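Local coordinates for protein AT-less polyketide synthase (Streptomyces platensis subsp. rosaceus, PDB 4QYR) that serves as a ketosynthase domain of the isomigrastatin polyketide synthase and probably catalyses the carbon-carbon bond-forming condensation that extends the growing polyketide chain, at residues G69-D74 with C600-V605; G65-V70 with V200-S205; A85-P90 with G141-G146. One frame throughout, in Å; residues are numbered along the deposited sequence.

Interaction 1. Residues G69-D74 with C600-V605; sequences GVDRFD and CDRYWV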
# COMPACT_ATOMS: atom_id res chain seq x y z
N GLY A 69 10.60 24.43 -10.12
CA GLY A 69 11.40 23.56 -10.96
C GLY A 69 10.90 22.14 -11.01
O GLY A 69 11.66 21.17 -10.97
N VAL A 70 9.58 22.03 -11.10
CA VAL A 70 8.85 20.77 -11.11
C VAL A 70 8.98 20.05 -12.46
O VAL A 70 8.80 18.84 -12.56
CB VAL A 70 7.35 21.06 -10.77
CG1 VAL A 70 6.40 20.47 -11.79
CG2 VAL A 70 7.02 20.63 -9.34
N ASP A 71 9.33 20.81 -13.49
CA ASP A 71 9.51 20.24 -14.81
C ASP A 71 10.96 19.84 -15.04
O ASP A 71 11.32 19.39 -16.13
CB ASP A 71 9.06 21.23 -15.90
CG ASP A 71 9.71 22.60 -15.77
OD1 ASP A 71 9.82 23.11 -14.64
OD2 ASP A 71 10.09 23.17 -16.82
N ARG A 72 11.79 20.00 -14.01
CA ARG A 72 13.22 19.76 -14.17
C ARG A 72 13.59 18.39 -13.63
O ARG A 72 12.97 17.90 -12.68
CB ARG A 72 14.03 20.86 -13.48
CG ARG A 72 13.49 22.22 -13.75
CD ARG A 72 13.88 22.68 -15.14
NE ARG A 72 12.99 23.72 -15.65
CZ ARG A 72 13.37 24.68 -16.48
NH1 ARG A 72 12.49 25.58 -16.90
NH2 ARG A 72 14.64 24.74 -16.88
N PHE A 73 14.59 17.76 -14.25
CA PHE A 73 14.94 16.36 -13.96
C PHE A 73 16.21 15.97 -14.68
O PHE A 73 16.43 16.38 -15.82
CB PHE A 73 13.80 15.44 -14.40
CG PHE A 73 14.06 13.97 -14.16
CD1 PHE A 73 14.39 13.51 -12.89
CD2 PHE A 73 13.92 13.05 -15.19
CE1 PHE A 73 14.60 12.16 -12.66
CE2 PHE A 73 14.14 11.70 -14.97
CZ PHE A 73 14.48 11.26 -13.69
N ASP A 74 17.05 15.18 -14.01
CA ASP A 74 18.30 14.72 -14.61
C ASP A 74 18.06 13.33 -15.16
O ASP A 74 18.28 12.34 -14.46
CB ASP A 74 19.42 14.72 -13.59
CG ASP A 74 20.78 14.75 -14.21
OD1 ASP A 74 20.90 14.54 -15.44
OD2 ASP A 74 21.75 14.99 -13.45
N CYS A 600 19.41 20.48 -14.49
CA CYS A 600 18.10 21.12 -14.54
C CYS A 600 17.52 21.08 -15.94
O CYS A 600 17.13 22.12 -16.49
CB CYS A 600 18.19 22.58 -14.05
SG CYS A 600 18.53 22.81 -12.28
N ASP A 601 17.46 19.89 -16.53
CA ASP A 601 16.91 19.74 -17.87
C ASP A 601 15.39 19.77 -17.79
O ASP A 601 14.81 19.27 -16.84
CB ASP A 601 17.39 18.44 -18.52
CG ASP A 601 18.92 18.38 -18.69
OD1 ASP A 601 19.54 19.39 -19.13
OD2 ASP A 601 19.49 17.31 -18.40
N ARG A 602 14.74 20.36 -18.79
CA ARG A 602 13.28 20.46 -18.80
C ARG A 602 12.58 19.28 -19.49
O ARG A 602 12.81 19.01 -20.67
CB ARG A 602 12.84 21.76 -19.47
CG ARG A 602 11.34 21.88 -19.60
CD ARG A 602 10.94 22.80 -20.74
NE ARG A 602 9.52 22.75 -21.09
CZ ARG A 602 8.52 23.12 -20.29
NH1 ARG A 602 8.76 23.55 -19.06
NH2 ARG A 602 7.27 23.05 -20.73
N TYR A 603 11.73 18.57 -18.75
CA TYR A 603 10.94 17.49 -19.34
C TYR A 603 9.47 17.70 -19.01
O TYR A 603 9.03 17.47 -17.88
CB TYR A 603 11.40 16.12 -18.85
CG TYR A 603 12.82 15.80 -19.26
CD1 TYR A 603 13.09 15.16 -20.46
CD2 TYR A 603 13.89 16.15 -18.44
CE1 TYR A 603 14.39 14.87 -20.84
CE2 TYR A 603 15.20 15.86 -18.82
CZ TYR A 603 15.44 15.22 -20.02
OH TYR A 603 16.74 14.94 -20.41
N TRP A 604 8.72 18.17 -20.01
CA TRP A 604 7.30 18.41 -19.82
C TRP A 604 6.48 17.67 -20.88
O TRP A 604 6.99 16.77 -21.57
CB TRP A 604 7.01 19.92 -19.86
CG TRP A 604 5.75 20.32 -19.13
CD1 TRP A 604 4.64 20.91 -19.67
CD2 TRP A 604 5.46 20.12 -17.74
NE1 TRP A 604 3.69 21.11 -18.70
CE2 TRP A 604 4.16 20.63 -17.51
CE3 TRP A 604 6.17 19.55 -16.67
CZ2 TRP A 604 3.56 20.59 -16.25
CZ3 TRP A 604 5.58 19.52 -15.42
CH2 TRP A 604 4.29 20.04 -15.22
N VAL A 605 5.21 18.03 -20.99
CA VAL A 605 4.30 17.40 -21.93
C VAL A 605 4.78 17.60 -23.37
O VAL A 605 5.08 18.72 -23.78
CB VAL A 605 2.88 17.96 -21.76
CG1 VAL A 605 1.93 17.39 -22.81
CG2 VAL A 605 2.38 17.68 -20.34
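The Arg72 guanidinium carries Arg602 CB over the centre of one face, 4.2 Å from CZ of Arg72, while Asp71 OD1 and Cys600 O lie in plane at its edge. Asp71 OD2 lies at the edge of the Arg602 guanidinium, near its plane, and Trp604 CB over one face. The indole of Trp604 meets its neighbours obliquely, CE3 lying 3.4 Å from Asp71 CB and CZ3 3.8 Å from Val70 CG1; Tyr603 turns its ring edge to Phe73 O.

Asp71 suits the middle of this group because one carboxylate answers two arginines. Asp71 OD2 forms salt bridges to Arg602 NH1 at 2.6 Å, bent (119°), and to Arg72 NE at 3.2 Å, both weak as hydrogen bonds. Tyr603 N gives Asp71 O a nearly straight bond of 2.8 Å (171°), and Phe73 N reaches Asp601 O at 3.0 Å, flanking the antiparallel non-hydrogen-bonded pair Arg72-Arg602.

The end of the modelled chain returns to the ketosynthase body, much as post-ketosynthase linkers do in modular synthases. Phe73 packs on Leu96 of helix 90-106, Tyr603 on Ala85 of helix 82-86, and Trp604 on Leu131 of helix 127-135.

Interaction 2. Residues G65-V70 with V200-S205; sequences GRIEGV and VNLLLS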
# COMPACT_ATOMS: atom_id res chain seq x y z
N GLY A 65 0.98 26.01 -2.22
CA GLY A 65 2.40 25.95 -1.93
C GLY A 65 2.99 25.19 -3.10
O GLY A 65 2.60 24.06 -3.37
N ARG A 66 3.92 25.82 -3.81
CA ARG A 66 4.54 25.21 -4.99
C ARG A 66 6.03 24.99 -4.81
O ARG A 66 6.74 25.75 -4.15
CB ARG A 66 4.34 26.07 -6.23
CG ARG A 66 2.94 26.08 -6.76
CD ARG A 66 2.93 26.68 -8.16
NE ARG A 66 2.80 28.14 -8.17
CZ ARG A 66 3.78 29.00 -8.46
NH1 ARG A 66 3.54 30.31 -8.46
NH2 ARG A 66 5.00 28.56 -8.75
N ILE A 67 6.50 23.93 -5.45
CA ILE A 67 7.91 23.66 -5.58
C ILE A 67 8.39 24.30 -6.87
O ILE A 67 7.76 24.15 -7.93
CB ILE A 67 8.17 22.15 -5.60
CG1 ILE A 67 7.92 21.57 -4.22
CG2 ILE A 67 9.58 21.82 -6.08
CD1 ILE A 67 8.23 20.13 -4.17
N GLU A 68 9.50 25.03 -6.81
CA GLU A 68 10.02 25.57 -8.05
C GLU A 68 10.82 24.50 -8.80
O GLU A 68 11.59 23.75 -8.20
CB GLU A 68 10.88 26.80 -7.79
CG GLU A 68 10.37 28.02 -8.55
CD GLU A 68 10.11 27.72 -10.03
OE1 GLU A 68 10.95 27.06 -10.68
OE2 GLU A 68 9.05 28.15 -10.55
N GLY A 69 10.60 24.43 -10.12
CA GLY A 69 11.40 23.56 -10.96
C GLY A 69 10.90 22.14 -11.01
O GLY A 69 11.66 21.17 -10.97
N VAL A 70 9.58 22.03 -11.10
CA VAL A 70 8.85 20.77 -11.11
C VAL A 70 8.98 20.05 -12.46
O VAL A 70 8.80 18.84 -12.56
CB VAL A 70 7.35 21.06 -10.77
CG1 VAL A 70 6.40 20.47 -11.79
CG2 VAL A 70 7.02 20.63 -9.34
N VAL A 200 5.34 12.00 -1.81
CA VAL A 200 5.40 13.07 -2.79
C VAL A 200 4.00 13.51 -3.18
O VAL A 200 3.06 12.74 -3.14
CB VAL A 200 6.22 12.65 -4.06
CG1 VAL A 200 5.64 11.42 -4.71
CG2 VAL A 200 6.30 13.78 -5.06
N ASN A 201 3.86 14.78 -3.49
CA ASN A 201 2.60 15.32 -3.93
C ASN A 201 2.90 16.47 -4.84
O ASN A 201 3.70 17.35 -4.48
CB ASN A 201 1.76 15.78 -2.75
CG ASN A 201 0.41 16.28 -3.17
OD1 ASN A 201 -0.40 15.50 -3.67
ND2 ASN A 201 0.16 17.56 -2.99
N LEU A 202 2.30 16.45 -6.02
CA LEU A 202 2.46 17.52 -6.99
C LEU A 202 1.13 17.89 -7.62
O LEU A 202 0.32 17.01 -7.95
CB LEU A 202 3.47 17.12 -8.06
CG LEU A 202 4.92 16.98 -7.61
CD1 LEU A 202 5.82 16.55 -8.75
CD2 LEU A 202 5.37 18.30 -7.09
N LEU A 203 0.90 19.18 -7.77
CA LEU A 203 -0.36 19.70 -8.27
C LEU A 203 -0.26 20.03 -9.77
O LEU A 203 0.16 21.12 -10.15
CB LEU A 203 -0.76 20.93 -7.46
CG LEU A 203 -0.47 20.80 -5.97
CD1 LEU A 203 -0.50 22.15 -5.30
CD2 LEU A 203 -1.50 19.91 -5.34
N LEU A 204 -0.65 19.08 -10.62
CA LEU A 204 -0.37 19.19 -12.04
C LEU A 204 -1.63 19.19 -12.88
O LEU A 204 -1.55 19.12 -14.11
CB LEU A 204 0.55 18.05 -12.48
CG LEU A 204 1.91 18.03 -11.76
CD1 LEU A 204 2.76 16.86 -12.22
CD2 LEU A 204 2.65 19.36 -11.96
N SER A 205 -2.79 19.27 -12.23
CA SER A 205 -4.06 19.35 -12.96
C SER A 205 -5.16 20.02 -12.14
O SER A 205 -5.03 20.24 -10.94
CB SER A 205 -4.55 17.96 -13.38
OG SER A 205 -5.48 17.45 -12.43
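Val70 and Leu202 form the closest apolar contact between the loop 65-70 and the segment 200-205, with Val70 CG2 3.6 Å from Leu202 CD2. The other branch of the valine, CG1 of Val70, touches Leu204 CD2 at 3.9 Å, and the valine passes alongside each leucine, the two pointing opposite ways. A beta-branched residue suits this place, since its two methyls diverge directly from CB and each can serve a different leucine. Leu202 also meets Ile67, but more loosely, CD2 of the leucine standing 4.5 Å from Ile67 CD1. The CB of Leu202 does not aim at the loop; with CG beside the backbone N (chi1 -68°), it is the CD2 methyl that reaches Val70.

Contact between side chain and backbone is slight: Leu203 CD1 lies 4.1 Å from Gly65 O.

No hydrogen bond runs directly between the segments, yet one acid joins them. Glu238 accepts Ile67 N on OE1 and Leu203 N on OE2, so a single carboxylate satisfies a buried N-H from each; two such donors would be expected to favour its ionised form. Leu202 N and Leu204 N are likewise met by side chains, those of Gln91 and Asp127.

Strand 194-201, which runs into this segment, lies in the core sheet between strands 117-122 and 239-247. The order 3-2-4-5-1 of this half, with its fifth strand antiparallel, is the signature of the thiolase fold, and the contact packs the loop between strands 63-64 and 72-73 against the chain leaving the fourth strand.

Interaction 3. Residues A85-P90 with G141-G146; sequences AELMDP and GFTATG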
# COMPACT_ATOMS: atom_id res chain seq x y z
N ALA A 85 11.18 10.16 -20.28
CA ALA A 85 11.14 11.08 -19.15
C ALA A 85 9.99 12.04 -19.31
O ALA A 85 9.39 12.45 -18.32
CB ALA A 85 12.43 11.81 -19.03
N GLU A 86 9.67 12.39 -20.55
CA GLU A 86 8.59 13.35 -20.80
C GLU A 86 7.20 12.79 -20.48
O GLU A 86 6.25 13.53 -20.23
CB GLU A 86 8.65 13.84 -22.25
CG GLU A 86 9.69 14.92 -22.47
CD GLU A 86 9.73 15.47 -23.89
OE1 GLU A 86 9.22 14.80 -24.82
OE2 GLU A 86 10.28 16.58 -24.08
N LEU A 87 7.07 11.47 -20.49
CA LEU A 87 5.80 10.84 -20.21
C LEU A 87 5.80 10.33 -18.78
O LEU A 87 4.86 9.65 -18.35
CB LEU A 87 5.53 9.71 -21.18
CG LEU A 87 5.58 10.20 -22.63
CD1 LEU A 87 5.58 9.05 -23.61
CD2 LEU A 87 4.41 11.14 -22.89
N MSE A 88 6.86 10.66 -18.04
CA MSE A 88 6.99 10.20 -16.67
C MSE A 88 6.51 11.23 -15.69
O MSE A 88 7.02 12.34 -15.66
CB MSE A 88 8.43 9.84 -16.34
CG MSE A 88 8.57 9.21 -14.95
SE MSE A 88 10.37 8.54 -14.63
CE MSE A 88 10.66 7.68 -16.37
N ASP A 89 5.51 10.85 -14.90
CA ASP A 89 4.96 11.68 -13.83
C ASP A 89 6.09 12.35 -13.08
O ASP A 89 6.98 11.67 -12.58
CB ASP A 89 4.14 10.79 -12.88
CG ASP A 89 3.49 11.56 -11.74
OD1 ASP A 89 3.49 12.81 -11.75
OD2 ASP A 89 2.92 10.90 -10.84
N PRO A 90 6.09 13.69 -13.06
CA PRO A 90 7.08 14.45 -12.30
C PRO A 90 7.18 13.98 -10.85
O PRO A 90 8.24 14.11 -10.26
CB PRO A 90 6.56 15.88 -12.41
CG PRO A 90 5.95 15.91 -13.73
CD PRO A 90 5.23 14.60 -13.83
N GLY A 141 4.06 3.18 -24.62
CA GLY A 141 4.49 2.23 -23.63
C GLY A 141 5.12 2.89 -22.42
O GLY A 141 5.10 2.32 -21.34
N PHE A 142 5.64 4.10 -22.59
CA PHE A 142 6.26 4.79 -21.47
C PHE A 142 5.24 5.47 -20.57
O PHE A 142 5.54 5.78 -19.41
CB PHE A 142 7.26 5.84 -21.96
CG PHE A 142 8.53 5.26 -22.53
CD1 PHE A 142 9.14 4.18 -21.92
CD2 PHE A 142 9.08 5.78 -23.70
CE1 PHE A 142 10.29 3.64 -22.46
CE2 PHE A 142 10.22 5.26 -24.23
CZ PHE A 142 10.83 4.18 -23.62
N THR A 143 4.05 5.72 -21.10
CA THR A 143 3.03 6.43 -20.32
C THR A 143 2.56 5.59 -19.15
O THR A 143 2.51 6.07 -18.02
CB THR A 143 1.79 6.79 -21.13
OG1 THR A 143 2.16 7.33 -22.40
CG2 THR A 143 0.96 7.80 -20.35
N ALA A 144 2.22 4.34 -19.44
CA ALA A 144 1.76 3.38 -18.44
C ALA A 144 2.79 3.20 -17.32
O ALA A 144 2.49 3.36 -16.14
CB ALA A 144 1.46 2.06 -19.09
N THR A 145 4.00 2.85 -17.72
CA THR A 145 5.13 2.83 -16.84
C THR A 145 5.35 4.18 -16.13
O THR A 145 5.74 4.23 -14.96
CB THR A 145 6.37 2.45 -17.64
OG1 THR A 145 6.59 1.04 -17.50
CG2 THR A 145 7.61 3.24 -17.20
N GLY A 146 5.08 5.27 -16.84
CA GLY A 146 5.42 6.57 -16.31
C GLY A 146 4.42 7.11 -15.33
O GLY A 146 4.61 8.17 -14.74
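Asp89 N donates to Gly146 O at 2.8 Å in a fairly straight bond (160°), the donor tilted 21° from the carbonyl plane. Beside it the two backbones draw close, CA of Met88, present as selenomethionine, lying 4.0 Å from Gly146 CA. Glycine fits because a CB on residue 146 would point at the 85-90 backbone, toward Leu87 O. Farther along, Leu87 CD1 rests against Phe142 CB at 4.0 Å and equally near Thr143 OG1. The leucine and phenylalanine side chains cross at about a right angle, and it is the CB of Phe142, not its ring, that makes the contact.

Segment 85-90 is the junction of two helices: Leu87 is the first residue to leave the helix 82-86, and Asp89 is the N-cap of helix 90-106. With CG anti to its backbone N (chi1 -179°), the Asp89 side chain caps a backbone N of the new helix, and OD2 also accepts Gln91 NE2. Pro90 suits the first turn, where no preceding turn offers a carbonyl and lacking an N-H costs nothing.

Further out, Asp140 bonds into helix 141-147 twice: its OD2 accepts Phe142 N, and its own N bonds to Thr143 OG1. Arg93 NE holds Met88 O, and Tyr128 OH holds Glu86 O. On the second subunit, Ala211 packs against Ala144 and Phe425 against Thr145.

The three contacts lie on the same side of the chain's centre. About 12 Å separates the centres of interactions 1 and 2, about 13 Å those of interactions 1 and 3, and about 17 Å those of interactions 2 and 3. Interactions 1 and 2 share Gly69 and Val70. Pro90, at the start of helix 90-106, touches Val70, Leu202 and Leu204, bringing segment 85-90 of interaction 3 into the same packing. Along the chain, interaction 3 is nested within the loops closed by the other two. Interactions 2 and 3 lie wholly within the N-terminal ketosynthase region; interaction 1 packs the far end of the modelled chain, through Trp604, onto Val70 and Leu204, which join the other two contacts.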